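Local coordinates for uncharacterized protein (Parabacteroides merdae ATCC 43184, PDB 5BMT), which is of unknown function but combines an N-terminal OB-type lipoprotein domain with a larger, mostly beta C-terminal part, probably immunoglobulin-like, at residues T44-C50 and A79-K85; D87-S91 and T187-M191; K118-P124 and D179-G185; K201-Y206 and Q231-E235. All blocks are in the same frame, centred on the assembly; numbering follows the deposited sequence.

Interaction 1 (T44-C50 and A79-K85); sequences TYRAGDC and ASSPLAK. With EDO (1,2-ethanediol), chain F.
Cys-50 and Pro-82 bring the two loops closest, their CA atoms 5.5 Å apart, and the backbone N of Leu-83 closes the approach with a hydrogen bond of 2.9 Å to Cys-50 O. The CA of Pro-82 adds a CA-H...O contact to the same carbonyl. Farther along, Tyr-45 lays its ring beside the 79-85 backbone; with CG anti to the carbonyl carbon (chi1 -55°) the phenol is directed at the 79-80 backbone, and its OH donates to Ser-80 O at 2.8 Å. That carbonyl lies at the ring edge, yet the phenol approaches it from above the carbonyl plane. A water bridges Tyr-45 OH and the backbone N of Ala-79, while CG2 of Thr-44 sits over one ring face. The ring of Pro-82 is wedged between three neighbours: its CG lies 3.4 Å from Asp-49 OD2 and 4.0 Å from Tyr-45 CD1, and its CD meets Thr-44 CG2. The carboxylate of Asp-49 is shared. OD2 accepts the backbone N of Arg-46 at 2.9 Å, tying off the type II turn 46-49, and OD1 forms a salt bridge of 2.7 Å with Lys-85 NZ, whose chain bends at chi4 to arrive from above the carboxylate plane. A second water joins Cys-50 N to Leu-83 O. Gly-48 takes backbone angles that favour glycine, and its carbonyl accepts a hydrogen bond from Arg-119 NE of strand 118-126. The contact thus fastens the loop entering strand 50-57 of the OB-type domain to the linker that leaves strand 73-79 for strand 85-89.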
loop_
_atom_site.group_PDB
_atom_site.type_symbol
_atom_site.label_atom_id
_atom_site.label_comp_id
_atom_site.label_asym_id
_atom_site.label_seq_id
_atom_site.Cartn_x
_atom_site.Cartn_y
_atom_site.Cartn_z
ATOM N N THR A 44 1.415 14.984 13.947
ATOM C CA THR A 44 1.599 14.728 12.504
ATOM C C THR A 44 0.653 13.598 12.051
ATOM O O THR A 44 0.331 13.493 10.873
ATOM C CB THR A 44 3.065 14.284 12.268
ATOM O OG1 THR A 44 3.941 15.359 12.634
ATOM C CG2 THR A 44 3.345 13.880 10.822
ATOM N N TYR A 45 0.264 12.706 12.974
ATOM C CA TYR A 45 -0.478 11.500 12.609
ATOM C C TYR A 45 -1.921 11.464 13.055
ATOM O O TYR A 45 -2.316 12.088 14.058
ATOM C CB TYR A 45 0.224 10.281 13.236
ATOM C CG TYR A 45 1.681 10.180 12.857
ATOM C CD1 TYR A 45 2.064 9.996 11.531
ATOM C CD2 TYR A 45 2.680 10.362 13.808
ATOM C CE1 TYR A 45 3.406 9.987 11.163
ATOM C CE2 TYR A 45 4.030 10.335 13.457
ATOM C CZ TYR A 45 4.386 10.148 12.128
ATOM O OH TYR A 45 5.706 10.156 11.770
ATOM N N ARG A 46 -2.717 10.707 12.291
ATOM C CA ARG A 46 -4.066 10.429 12.722
ATOM C C ARG A 46 -4.417 9.004 12.311
ATOM O O ARG A 46 -3.806 8.409 11.411
ATOM C CB ARG A 46 -5.098 11.472 12.289
ATOM C CG ARG A 46 -5.458 11.522 10.818
ATOM C CD ARG A 46 -6.476 12.626 10.551
ATOM N NE ARG A 46 -7.836 12.251 10.956
ATOM C CZ ARG A 46 -8.894 13.059 10.915
ATOM N NH1 ARG A 46 -8.769 14.310 10.493
ATOM N NH2 ARG A 46 -10.084 12.622 11.305
ATOM N N ALA A 47 -5.373 8.434 13.041
ATOM C CA ALA A 47 -5.791 7.055 12.782
ATOM C C ALA A 47 -6.186 6.912 11.310
ATOM O O ALA A 47 -6.859 7.790 10.744
ATOM C CB ALA A 47 -6.980 6.715 13.684
ATOM N N GLY A 48 -5.704 5.842 10.706
ATOM C CA GLY A 48 -5.914 5.550 9.292
ATOM C C GLY A 48 -4.728 5.896 8.423
ATOM O O GLY A 48 -4.680 5.478 7.264
ATOM N N ASP A 49 -3.779 6.680 8.942
ATOM C CA ASP A 49 -2.587 7.022 8.174
ATOM C C ASP A 49 -1.696 5.821 7.995
ATOM O O ASP A 49 -1.600 4.960 8.869
ATOM C CB ASP A 49 -1.749 8.086 8.916
ATOM C CG ASP A 49 -2.296 9.504 8.882
ATOM O OD1 ASP A 49 -3.249 9.758 8.122
ATOM O OD2 ASP A 49 -1.749 10.370 9.602
ATOM N N CYS A 50 -0.980 5.805 6.880
ATOM C CA CYS A 50 0.063 4.820 6.618
ATOM C C CYS A 50 1.390 5.504 6.711
ATOM O O CYS A 50 1.537 6.653 6.275
ATOM C CB CYS A 50 -0.106 4.207 5.240
ATOM S SG CYS A 50 -1.535 3.122 5.108
ATOM N N ALA A 79 8.703 7.316 12.622
ATOM C CA ALA A 79 8.044 7.000 11.378
ATOM C C ALA A 79 8.178 8.155 10.403
ATOM O O ALA A 79 8.402 9.304 10.790
ATOM C CB ALA A 79 6.569 6.710 11.648
ATOM N N SER A 80 7.976 7.846 9.129
ATOM C CA SER A 80 7.953 8.872 8.094
ATOM C C SER A 80 6.718 9.748 8.234
ATOM O O SER A 80 5.830 9.462 9.041
ATOM C CB SER A 80 7.838 8.166 6.737
ATOM O OG SER A 80 6.556 7.550 6.555
ATOM N N SER A 81 6.615 10.774 7.381
ATOM C CA SER A 81 5.386 11.539 7.242
ATOM C C SER A 81 4.317 10.587 6.680
ATOM O O SER A 81 4.689 9.598 6.020
ATOM C CB SER A 81 5.593 12.716 6.292
ATOM O OG SER A 81 6.478 13.673 6.847
ATOM N N PRO A 82 3.017 10.805 6.918
ATOM C CA PRO A 82 2.009 9.904 6.344
ATOM C C PRO A 82 2.074 9.859 4.819
ATOM O O PRO A 82 2.331 10.885 4.154
ATOM C CB PRO A 82 0.669 10.553 6.743
ATOM C CG PRO A 82 0.991 11.407 7.910
ATOM C CD PRO A 82 2.378 11.902 7.685
ATOM N N LEU A 83 1.801 8.687 4.281
ATOM C CA LEU A 83 1.749 8.554 2.830
ATOM C C LEU A 83 0.556 9.294 2.275
ATOM O O LEU A 83 -0.495 9.376 2.918
ATOM C CB LEU A 83 1.662 7.090 2.411
ATOM C CG LEU A 83 2.742 6.158 2.902
ATOM C CD1 LEU A 83 2.543 4.741 2.293
ATOM C CD2 LEU A 83 4.148 6.742 2.654
ATOM N N ALA A 84 0.687 9.784 1.033
ATOM C CA ALA A 84 -0.443 10.380 0.349
ATOM C C ALA A 84 -1.532 9.309 0.158
ATOM O O ALA A 84 -1.200 8.148 -0.145
ATOM C CB ALA A 84 0.018 10.921 -1.000
ATOM N N LYS A 85 -2.796 9.699 0.353
ATOM C CA LYS A 85 -3.959 8.812 0.339
ATOM C C LYS A 85 -4.804 8.948 -0.910
ATOM O O LYS A 85 -5.142 10.067 -1.324
ATOM C CB LYS A 85 -4.891 9.189 1.523
ATOM C CG LYS A 85 -4.204 9.252 2.848
ATOM C CD LYS A 85 -5.150 9.807 3.914
ATOM C CE LYS A 85 -4.551 9.553 5.272
ATOM N NZ LYS A 85 -3.450 10.515 5.544
HETATM C C1 EDO F . -1.381 10.709 17.322
HETATM O O1 EDO F . -1.901 11.290 18.519
HETATM C C2 EDO F . -2.513 9.925 16.622
HETATM O O2 EDO F . -3.508 10.847 16.264
HETATM O O HOH W 1 7.889 9.878 13.746
HETATM O O HOH W 2 -1.655 7.812 4.847
#

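Interaction 2 (D87-S91 and T187-M191). With SO4 (sulfate ion), chain D.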
loop_
_atom_site.group_PDB
_atom_site.type_symbol
_atom_site.label_atom_id
_atom_site.label_comp_id
_atom_site.label_asym_id
_atom_site.label_seq_id
_atom_site.Cartn_x
_atom_site.Cartn_y
_atom_site.Cartn_z
ATOM N N ASP A 87 -8.253 7.074 -3.201
ATOM C CA ASP A 87 -9.361 6.145 -3.229
ATOM C C ASP A 87 -9.047 5.030 -4.206
ATOM O O ASP A 87 -8.116 5.160 -5.027
ATOM C CB ASP A 87 -10.601 6.911 -3.756
ATOM C CG ASP A 87 -11.017 8.038 -2.836
ATOM O OD1 ASP A 87 -10.878 7.882 -1.596
ATOM O OD2 ASP A 87 -11.513 9.068 -3.352
ATOM N N LEU A 88 -9.801 3.933 -4.116
ATOM C CA LEU A 88 -9.698 2.886 -5.117
ATOM C C LEU A 88 -10.935 3.074 -5.981
ATOM O O LEU A 88 -12.053 2.940 -5.492
ATOM C CB LEU A 88 -9.560 1.473 -4.529
ATOM C CG LEU A 88 -9.718 0.325 -5.539
ATOM C CD1 LEU A 88 -8.732 0.395 -6.681
ATOM C CD2 LEU A 88 -9.577 -0.976 -4.879
ATOM N N SER A 89 -10.704 3.465 -7.237
ATOM C CA SER A 89 -11.751 3.803 -8.192
ATOM C C SER A 89 -12.276 2.563 -8.921
ATOM O O SER A 89 -11.482 1.735 -9.378
ATOM C CB SER A 89 -11.189 4.809 -9.190
ATOM O OG SER A 89 -10.646 5.937 -8.522
ATOM N N TYR A 90 -13.590 2.447 -9.074
ATOM C CA TYR A 90 -14.177 1.323 -9.780
ATOM C C TYR A 90 -14.632 1.742 -11.184
ATOM O O TYR A 90 -15.519 1.116 -11.752
ATOM C CB TYR A 90 -15.337 0.740 -8.942
ATOM C CG TYR A 90 -14.813 0.163 -7.643
ATOM C CD1 TYR A 90 -14.089 -1.037 -7.626
ATOM C CD2 TYR A 90 -14.929 0.871 -6.450
ATOM C CE1 TYR A 90 -13.554 -1.545 -6.433
ATOM C CE2 TYR A 90 -14.446 0.346 -5.244
ATOM C CZ TYR A 90 -13.771 -0.868 -5.243
ATOM O OH TYR A 90 -13.274 -1.374 -4.059
ATOM N N SER A 91 -14.011 2.787 -11.725
ATOM C CA SER A 91 -14.311 3.297 -13.074
ATOM C C SER A 91 -13.103 2.980 -13.955
ATOM O O SER A 91 -12.151 3.744 -13.975
ATOM C CB SER A 91 -14.571 4.812 -13.047
ATOM O OG SER A 91 -15.660 5.252 -12.243
ATOM N N THR A 187 -13.334 -1.355 0.781
ATOM C CA THR A 187 -14.397 -1.870 -0.089
ATOM C C THR A 187 -13.850 -2.931 -1.036
ATOM O O THR A 187 -14.587 -3.867 -1.372
ATOM C CB THR A 187 -15.119 -0.753 -0.821
ATOM O OG1 THR A 187 -14.173 -0.077 -1.645
ATOM C CG2 THR A 187 -15.789 0.237 0.167
ATOM N N LEU A 188 -12.556 -2.829 -1.430
ATOM C CA LEU A 188 -11.970 -3.875 -2.263
ATOM C C LEU A 188 -11.966 -5.185 -1.508
ATOM O O LEU A 188 -12.346 -6.223 -2.052
ATOM C CB LEU A 188 -10.538 -3.501 -2.664
ATOM C CG LEU A 188 -9.865 -4.525 -3.576
ATOM C CD1 LEU A 188 -10.467 -4.513 -4.952
ATOM C CD2 LEU A 188 -8.397 -4.311 -3.671
ATOM N N TYR A 189 -11.552 -5.139 -0.230
ATOM C CA TYR A 189 -11.530 -6.367 0.557
ATOM C C TYR A 189 -12.911 -6.998 0.646
ATOM O O TYR A 189 -13.026 -8.205 0.411
ATOM C CB TYR A 189 -11.028 -6.034 1.984
ATOM C CG TYR A 189 -11.048 -7.243 2.900
ATOM C CD1 TYR A 189 -9.943 -8.093 2.985
ATOM C CD2 TYR A 189 -12.167 -7.538 3.674
ATOM C CE1 TYR A 189 -9.960 -9.216 3.813
ATOM C CE2 TYR A 189 -12.184 -8.646 4.524
ATOM C CZ TYR A 189 -11.071 -9.471 4.597
ATOM O OH TYR A 189 -11.112 -10.587 5.406
ATOM N N SER A 190 -13.945 -6.209 0.996
ATOM C CA SER A 190 -15.294 -6.748 1.150
ATOM C C SER A 190 -15.791 -7.340 -0.153
ATOM O O SER A 190 -16.387 -8.430 -0.135
ATOM C CB SER A 190 -16.258 -5.672 1.638
ATOM O OG SER A 190 -15.833 -5.199 2.905
HETATM N N MSE A 191 -15.518 -6.663 -1.294
HETATM C CA MSE A 191 -15.994 -7.159 -2.568
HETATM C C MSE A 191 -15.279 -8.450 -2.959
HETATM O O MSE A 191 -15.966 -9.410 -3.345
HETATM C CB MSE A 191 -15.827 -6.097 -3.649
HETATM C CG MSE A 191 -16.413 -6.520 -4.990
HETATM SE SE MSE A 191 -16.088 -5.175 -6.329
HETATM C CE MSE A 191 -14.247 -5.384 -6.448
HETATM S S SO4 D . -16.095 -7.313 5.632
HETATM O O1 SO4 D . -15.234 -6.139 5.521
HETATM O O2 SO4 D . -15.448 -8.310 6.488
HETATM O O3 SO4 D . -17.376 -6.915 6.220
HETATM O O4 SO4 D . -16.329 -7.890 4.309
#
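Tyr-90 reaches across to the first turn of the helix with its phenol end, and Thr-187 OG1 meets it at the ring edge, in the ring plane. The two hydroxyls are hydrogen-bonded at 2.9 Å, and either could be the donor. Thr-187 offers OG1 from between its backbone N and carbonyl carbon (chi1 61°), while CG2 is turned aside. On another flank of the same ring, the selenomethionine at Met-191 runs past Tyr-90 in the opposite direction, its chain extended until it bends at the selenium. In the modelled conformer CE then lies 3.9 Å from Tyr-90 CE1, and SE stands 5.2 Å from the ring centroid, an oblique Met-aromatic contact. This is a strand-to-helix packing: the end of strand 85-89 and the loop after it lie against helix 186-198, which follows strand 173-184, the neighbour of 85-89 in the sheet. Replacing Tyr-90 by an alanine would probably leave Thr-187 OG1 without this hydroxyl partner and open a gap beside the Met-191 methyl. Deeper in, Leu-88 and Leu-188 meet at an angle, with CD2 of the given Leu-88 conformer packed on Leu-188 CB and beside both CD1 and CD2 of that leucine.

Interaction 3 (K118-P124 and D179-G185)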
loop_
_atom_site.group_PDB
_atom_site.type_symbol
_atom_site.label_atom_id
_atom_site.label_comp_id
_atom_site.label_asym_id
_atom_site.label_seq_id
_atom_site.Cartn_x
_atom_site.Cartn_y
_atom_site.Cartn_z
ATOM N N LYS A 118 -8.260 -0.846 6.392
ATOM C CA LYS A 118 -7.463 -1.624 5.427
ATOM C C LYS A 118 -6.913 -0.654 4.408
ATOM O O LYS A 118 -7.665 0.215 3.928
ATOM C CB LYS A 118 -8.276 -2.737 4.739
ATOM C CG LYS A 118 -8.844 -3.737 5.758
ATOM C CD LYS A 118 -9.547 -4.894 5.083
ATOM C CE LYS A 118 -10.207 -5.802 6.119
ATOM N NZ LYS A 118 -11.465 -5.209 6.661
ATOM N N ARG A 119 -5.623 -0.781 4.077
ATOM C CA ARG A 119 -5.023 0.063 3.037
ATOM C C ARG A 119 -4.125 -0.744 2.172
ATOM O O ARG A 119 -3.353 -1.564 2.680
ATOM C CB ARG A 119 -4.194 1.235 3.606
ATOM C CG ARG A 119 -5.009 2.475 4.013
ATOM C CD ARG A 119 -5.444 2.395 5.458
ATOM N NE ARG A 119 -6.176 3.625 5.797
ATOM C CZ ARG A 119 -7.437 3.891 5.466
ATOM N NH1 ARG A 119 -8.172 2.982 4.820
ATOM N NH2 ARG A 119 -7.981 5.064 5.787
ATOM N N ILE A 120 -4.163 -0.481 0.861
ATOM C CA ILE A 120 -3.146 -1.051 -0.014
ATOM C C ILE A 120 -1.977 -0.068 -0.005
ATOM O O ILE A 120 -2.174 1.124 -0.282
ATOM C CB ILE A 120 -3.663 -1.251 -1.450
ATOM C CG1 ILE A 120 -4.883 -2.152 -1.462
ATOM C CG2 ILE A 120 -2.545 -1.827 -2.348
ATOM C CD1 ILE A 120 -5.662 -2.055 -2.811
ATOM N N VAL A 121 -0.794 -0.521 0.347
ATOM C CA VAL A 121 0.392 0.314 0.178
ATOM C C VAL A 121 0.962 -0.087 -1.165
ATOM O O VAL A 121 1.175 -1.292 -1.403
ATOM C CB VAL A 121 1.440 0.151 1.308
ATOM C CG1 VAL A 121 2.774 0.832 0.964
ATOM C CG2 VAL A 121 0.889 0.697 2.622
ATOM N N VAL A 122 1.178 0.895 -2.045
ATOM C CA VAL A 122 1.725 0.575 -3.360
ATOM C C VAL A 122 2.941 1.449 -3.583
ATOM O O VAL A 122 2.981 2.590 -3.113
ATOM C CB VAL A 122 0.669 0.657 -4.493
ATOM C CG1 VAL A 122 -0.075 1.950 -4.491
ATOM C CG2 VAL A 122 1.263 0.372 -5.869
ATOM N N ILE A 123 3.959 0.886 -4.230
ATOM C CA ILE A 123 5.197 1.615 -4.448
ATOM C C ILE A 123 5.439 1.841 -5.956
ATOM O O ILE A 123 6.195 1.102 -6.597
ATOM C CB ILE A 123 6.389 0.919 -3.764
ATOM C CG1 ILE A 123 6.073 0.605 -2.262
ATOM C CG2 ILE A 123 7.632 1.833 -3.884
ATOM C CD1 ILE A 123 7.208 -0.133 -1.541
ATOM N N PRO A 124 4.794 2.854 -6.548
ATOM C CA PRO A 124 5.097 3.179 -7.952
ATOM C C PRO A 124 6.558 3.575 -8.046
ATOM O O PRO A 124 7.083 4.296 -7.159
ATOM C CB PRO A 124 4.176 4.355 -8.276
ATOM C CG PRO A 124 3.748 4.914 -6.965
ATOM C CD PRO A 124 3.830 3.807 -5.954
ATOM N N ASP A 179 7.827 6.141 -4.948
ATOM C CA ASP A 179 6.864 7.063 -4.325
ATOM C C ASP A 179 5.748 6.279 -3.625
ATOM O O ASP A 179 4.618 6.212 -4.124
ATOM C CB ASP A 179 6.269 7.999 -5.388
ATOM C CG ASP A 179 5.453 9.181 -4.864
ATOM O OD1 ASP A 179 5.553 9.492 -3.649
ATOM O OD2 ASP A 179 4.753 9.835 -5.677
ATOM N N PRO A 180 6.034 5.729 -2.435
ATOM C CA PRO A 180 5.017 4.941 -1.733
ATOM C C PRO A 180 3.756 5.753 -1.445
ATOM O O PRO A 180 3.836 6.900 -0.981
ATOM C CB PRO A 180 5.718 4.511 -0.439
ATOM C CG PRO A 180 7.192 4.671 -0.717
ATOM C CD PRO A 180 7.335 5.747 -1.732
ATOM N N ILE A 181 2.602 5.157 -1.736
ATOM C CA ILE A 181 1.288 5.780 -1.501
ATOM C C ILE A 181 0.349 4.774 -0.832
ATOM O O ILE A 181 0.620 3.572 -0.838
ATOM C CB ILE A 181 0.649 6.331 -2.815
ATOM C CG1 ILE A 181 0.412 5.168 -3.797
ATOM C CG2 ILE A 181 1.517 7.437 -3.424
ATOM C CD1 ILE A 181 -0.385 5.542 -5.096
ATOM N N ALA A 182 -0.758 5.289 -0.262
ATOM C CA ALA A 182 -1.743 4.455 0.400
ATOM C C ALA A 182 -3.060 4.559 -0.340
ATOM O O ALA A 182 -3.505 5.672 -0.611
ATOM C CB ALA A 182 -1.910 4.929 1.833
ATOM N N VAL A 183 -3.686 3.443 -0.627
ATOM C CA VAL A 183 -4.971 3.397 -1.339
ATOM C C VAL A 183 -6.000 2.756 -0.417
ATOM O O VAL A 183 -5.704 1.749 0.244
ATOM C CB VAL A 183 -4.805 2.602 -2.654
ATOM C CG1 VAL A 183 -6.148 2.450 -3.375
ATOM C CG2 VAL A 183 -3.771 3.283 -3.586
ATOM N N GLU A 184 -7.219 3.309 -0.372
ATOM C CA GLU A 184 -8.272 2.697 0.423
ATOM C C GLU A 184 -8.463 1.216 0.047
ATOM O O GLU A 184 -8.642 0.909 -1.132
ATOM C CB GLU A 184 -9.584 3.475 0.167
ATOM C CG GLU A 184 -10.777 2.918 0.918
ATOM C CD GLU A 184 -10.572 2.830 2.423
ATOM O OE1 GLU A 184 -10.174 3.857 3.023
ATOM O OE2 GLU A 184 -10.762 1.728 2.991
ATOM N N GLY A 185 -8.465 0.321 1.048
ATOM C CA GLY A 185 -8.617 -1.104 0.778
ATOM C C GLY A 185 -9.881 -1.751 1.312
ATOM O O GLY A 185 -10.107 -2.938 1.059
HETATM O O HOH W 3 -10.644 0.750 5.604
HETATM O O HOH W 4 -10.911 5.245 5.444
#
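Arg-119 bends at chi2 (90°) and Glu-184 at its own chi2 (56°), and these two turns carry guanidinium and carboxylate together at one end of an antiparallel strand pair. Strands 118-126 and 173-184 are neighbours in the larger mixed sheet, a pairing consistent with an immunoglobulin-like beta fold. Arg-119 NH1 forms a salt bridge with Glu-184 OE1 at 2.8 Å, with the two flat groups turned 71° apart; a water also links Arg-119 NH2 to OE1. NH1 donates to Lys-118 O as well, which Gly-185 N reaches from the opposite face of the carbonyl plane. A leucine in place of Arg-119 would probably leave the Glu-184 carboxylate without its charged mate and Lys-118 O with one donor fewer. Glu-184 OE2 caps Gly-186 N at the start of the helix. Along the strands, Ile-120 with Val-183 and Val-122 with Ile-181 are hydrogen-bonded pairs, each joined by two backbone bonds, such as Ile-120 N to Val-183 O at 2.8 Å. Their side chains share one face of the sheet, where Leu-159 and Leu-161 of strand 153-167 pack against Ile-120, Val-122 and Ile-181. Val-121 and Ala-182, a non-hydrogen-bonded pair, point to the other. Beyond the regular pairing, Asp-179 N donates to Pro-124 O at 3.0 Å, and Asp-179 OD2 is hydrogen-bonded to Tyr-137 OH. Val-122 and Ile-181 lie side by side, their CG1 atoms squeezed to 3.3 Å.

Interaction 4 (K201-Y206 and Q231-E235)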
loop_
_atom_site.group_PDB
_atom_site.type_symbol
_atom_site.label_atom_id
_atom_site.label_comp_id
_atom_site.label_asym_id
_atom_site.label_seq_id
_atom_site.Cartn_x
_atom_site.Cartn_y
_atom_site.Cartn_z
ATOM N N LYS A 201 -12.763 -20.201 -1.975
ATOM C CA LYS A 201 -11.364 -19.865 -1.729
ATOM C C LYS A 201 -11.176 -19.168 -0.398
ATOM O O LYS A 201 -12.100 -18.514 0.095
ATOM C CB LYS A 201 -10.786 -19.006 -2.876
ATOM C CG LYS A 201 -10.960 -19.621 -4.268
ATOM C CD LYS A 201 -10.224 -20.974 -4.481
ATOM C CE LYS A 201 -10.781 -21.684 -5.702
ATOM N NZ LYS A 201 -10.249 -23.072 -5.825
ATOM N N LYS A 202 -9.964 -19.282 0.167
ATOM C CA LYS A 202 -9.596 -18.731 1.479
ATOM C C LYS A 202 -8.686 -17.506 1.365
ATOM O O LYS A 202 -8.310 -16.900 2.372
ATOM C CB LYS A 202 -8.848 -19.799 2.338
ATOM C CG LYS A 202 -9.446 -21.180 2.431
ATOM C CD LYS A 202 -8.596 -22.056 3.394
ATOM C CE LYS A 202 -7.179 -22.379 2.940
ATOM N NZ LYS A 202 -6.991 -23.817 2.623
ATOM N N ILE A 203 -8.262 -17.191 0.137
ATOM C CA ILE A 203 -7.359 -16.072 -0.121
ATOM C C ILE A 203 -7.830 -15.311 -1.339
ATOM O O ILE A 203 -8.678 -15.793 -2.107
ATOM C CB ILE A 203 -5.881 -16.564 -0.339
ATOM C CG1 ILE A 203 -5.761 -17.441 -1.623
ATOM C CG2 ILE A 203 -5.293 -17.265 0.911
ATOM C CD1 ILE A 203 -4.369 -17.466 -2.274
ATOM N N VAL A 204 -7.242 -14.128 -1.520
ATOM C CA VAL A 204 -7.411 -13.304 -2.714
ATOM C C VAL A 204 -6.029 -13.078 -3.285
ATOM O O VAL A 204 -5.099 -12.811 -2.526
ATOM C CB VAL A 204 -8.123 -11.971 -2.413
ATOM C CG1 VAL A 204 -8.024 -11.001 -3.603
ATOM C CG2 VAL A 204 -9.584 -12.215 -2.048
ATOM N N SER A 205 -5.905 -13.177 -4.610
ATOM C CA SER A 205 -4.661 -12.911 -5.335
ATOM C C SER A 205 -4.896 -11.762 -6.276
ATOM O O SER A 205 -5.911 -11.744 -6.988
ATOM C CB SER A 205 -4.216 -14.135 -6.133
ATOM O OG SER A 205 -3.896 -15.233 -5.299
ATOM N N TYR A 206 -3.978 -10.803 -6.302
ATOM C CA TYR A 206 -4.132 -9.694 -7.238
ATOM C C TYR A 206 -2.773 -9.201 -7.712
ATOM O O TYR A 206 -1.731 -9.530 -7.133
ATOM C CB TYR A 206 -4.944 -8.539 -6.617
ATOM C CG TYR A 206 -4.158 -7.719 -5.611
ATOM C CD1 TYR A 206 -4.103 -8.088 -4.265
ATOM C CD2 TYR A 206 -3.485 -6.562 -5.998
ATOM C CE1 TYR A 206 -3.344 -7.356 -3.344
ATOM C CE2 TYR A 206 -2.790 -5.775 -5.071
ATOM C CZ TYR A 206 -2.676 -6.206 -3.755
ATOM O OH TYR A 206 -1.898 -5.486 -2.880
ATOM N N GLN A 231 -0.995 -11.337 -2.193
ATOM C CA GLN A 231 -2.120 -12.134 -1.688
ATOM C C GLN A 231 -2.483 -11.735 -0.296
ATOM O O GLN A 231 -1.630 -11.269 0.475
ATOM C CB GLN A 231 -1.744 -13.629 -1.674
ATOM C CG GLN A 231 -1.499 -14.174 -3.076
ATOM C CD GLN A 231 -1.082 -15.625 -3.079
ATOM O OE1 GLN A 231 -0.282 -16.075 -2.251
ATOM N NE2 GLN A 231 -1.595 -16.357 -4.049
ATOM N N PHE A 232 -3.748 -11.951 0.048
ATOM C CA PHE A 232 -4.192 -11.721 1.418
ATOM C C PHE A 232 -5.243 -12.740 1.792
ATOM O O PHE A 232 -5.961 -13.270 0.939
ATOM C CB PHE A 232 -4.682 -10.287 1.678
ATOM C CG PHE A 232 -5.799 -9.800 0.782
ATOM C CD1 PHE A 232 -7.127 -10.002 1.133
ATOM C CD2 PHE A 232 -5.518 -9.085 -0.380
ATOM C CE1 PHE A 232 -8.153 -9.520 0.330
ATOM C CE2 PHE A 232 -6.551 -8.604 -1.180
ATOM C CZ PHE A 232 -7.861 -8.807 -0.808
ATOM N N SER A 233 -5.324 -13.030 3.086
ATOM C CA SER A 233 -6.301 -13.985 3.577
ATOM C C SER A 233 -7.667 -13.318 3.714
ATOM O O SER A 233 -7.746 -12.149 4.110
ATOM C CB SER A 233 -5.852 -14.527 4.939
ATOM O OG SER A 233 -6.843 -15.382 5.495
ATOM N N ILE A 234 -8.737 -14.089 3.453
ATOM C CA ILE A 234 -10.118 -13.610 3.648
ATOM C C ILE A 234 -10.814 -14.448 4.744
ATOM O O ILE A 234 -12.035 -14.389 4.895
ATOM C CB ILE A 234 -10.932 -13.509 2.346
ATOM C CG1 ILE A 234 -10.887 -14.837 1.543
ATOM C CG2 ILE A 234 -10.410 -12.321 1.507
ATOM C CD1 ILE A 234 -11.914 -14.966 0.445
ATOM N N GLU A 235 -10.012 -15.196 5.526
ATOM C CA GLU A 235 -10.509 -15.938 6.693
ATOM C C GLU A 235 -10.502 -14.977 7.876
ATOM O O GLU A 235 -9.604 -14.132 7.991
ATOM C CB GLU A 235 -9.646 -17.172 6.986
ATOM C CG GLU A 235 -9.635 -18.220 5.896
ATOM C CD GLU A 235 -8.902 -19.483 6.299
ATOM O OE1 GLU A 235 -7.652 -19.487 6.249
ATOM O OE2 GLU A 235 -9.578 -20.462 6.689
HETATM O O HOH W 5 -6.528 -17.889 4.365
#
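The Phe-232 ring carries Val-204 on one face and has Tyr-206 at its edge. CB of Val-204 makes a CH-pi contact 3.8 Å from the ring centroid, shifted toward the rim, and CG1 lies 3.6 Å from Phe-232 CZ. The ring is brought under its cross-strand neighbour because CG stands between the backbone N and carbonyl carbon (chi1 56°). Tyr-206 crosses Phe-232 at about a right angle, with CD1 4.0 Å from Phe-232 CE2, while its hydroxyl is hydrogen-bonded to Ser-109. The other methyl of Val-204, CG2, meets Ile-234 CG2, and Leu-192 of helix 186-198 packs against this valine too. On the reverse face of the strands, the amide of Gln-231 crosses to Ser-205: NE2 donates to OG at 2.8 Å, and CD1 of Ile-203 rests near the same nitrogen. Val-204 and Phe-232 form a hydrogen-bonded pair, joined by two backbone bonds. Where the strands end, Ile-234 N points almost straight at Lys-202 O (N-H...O 178°, 3.0 Å). Ser-233 OG accepts from Glu-235 N at 3.2 Å in an ST turn, and one water gathers Lys-202 O, Ser-233 OG and Glu-235 OE1. Such pairing is that of an antiparallel beta hairpin, here at the open end of strands 203-214 and 221-233, with an apolar face turned to helix 186-198 and strand 106-113.

Along the chain, interaction 1 closes before the others open; interaction 3 falls within the span bridged by interaction 2, and interaction 4 follows. Interaction 1 belongs to the OB-type domain and its exit linker, and it touches interaction 3, about 11 Å away between centres, by hydrogen bonds and packing. Interactions 2, 3 and 4 all reach the larger mixed sheet. Interaction 3, near the chain's centre, leads directly into helix 186-198 of interaction 2, and Tyr-189 of that helix packs on Phe-232 of interaction 4. Interactions 1 and 4 lie about 26 Å apart between centres, on opposite sides of the chain's centre; interaction 3 lies where the loops of interaction 1 meet the larger sheet.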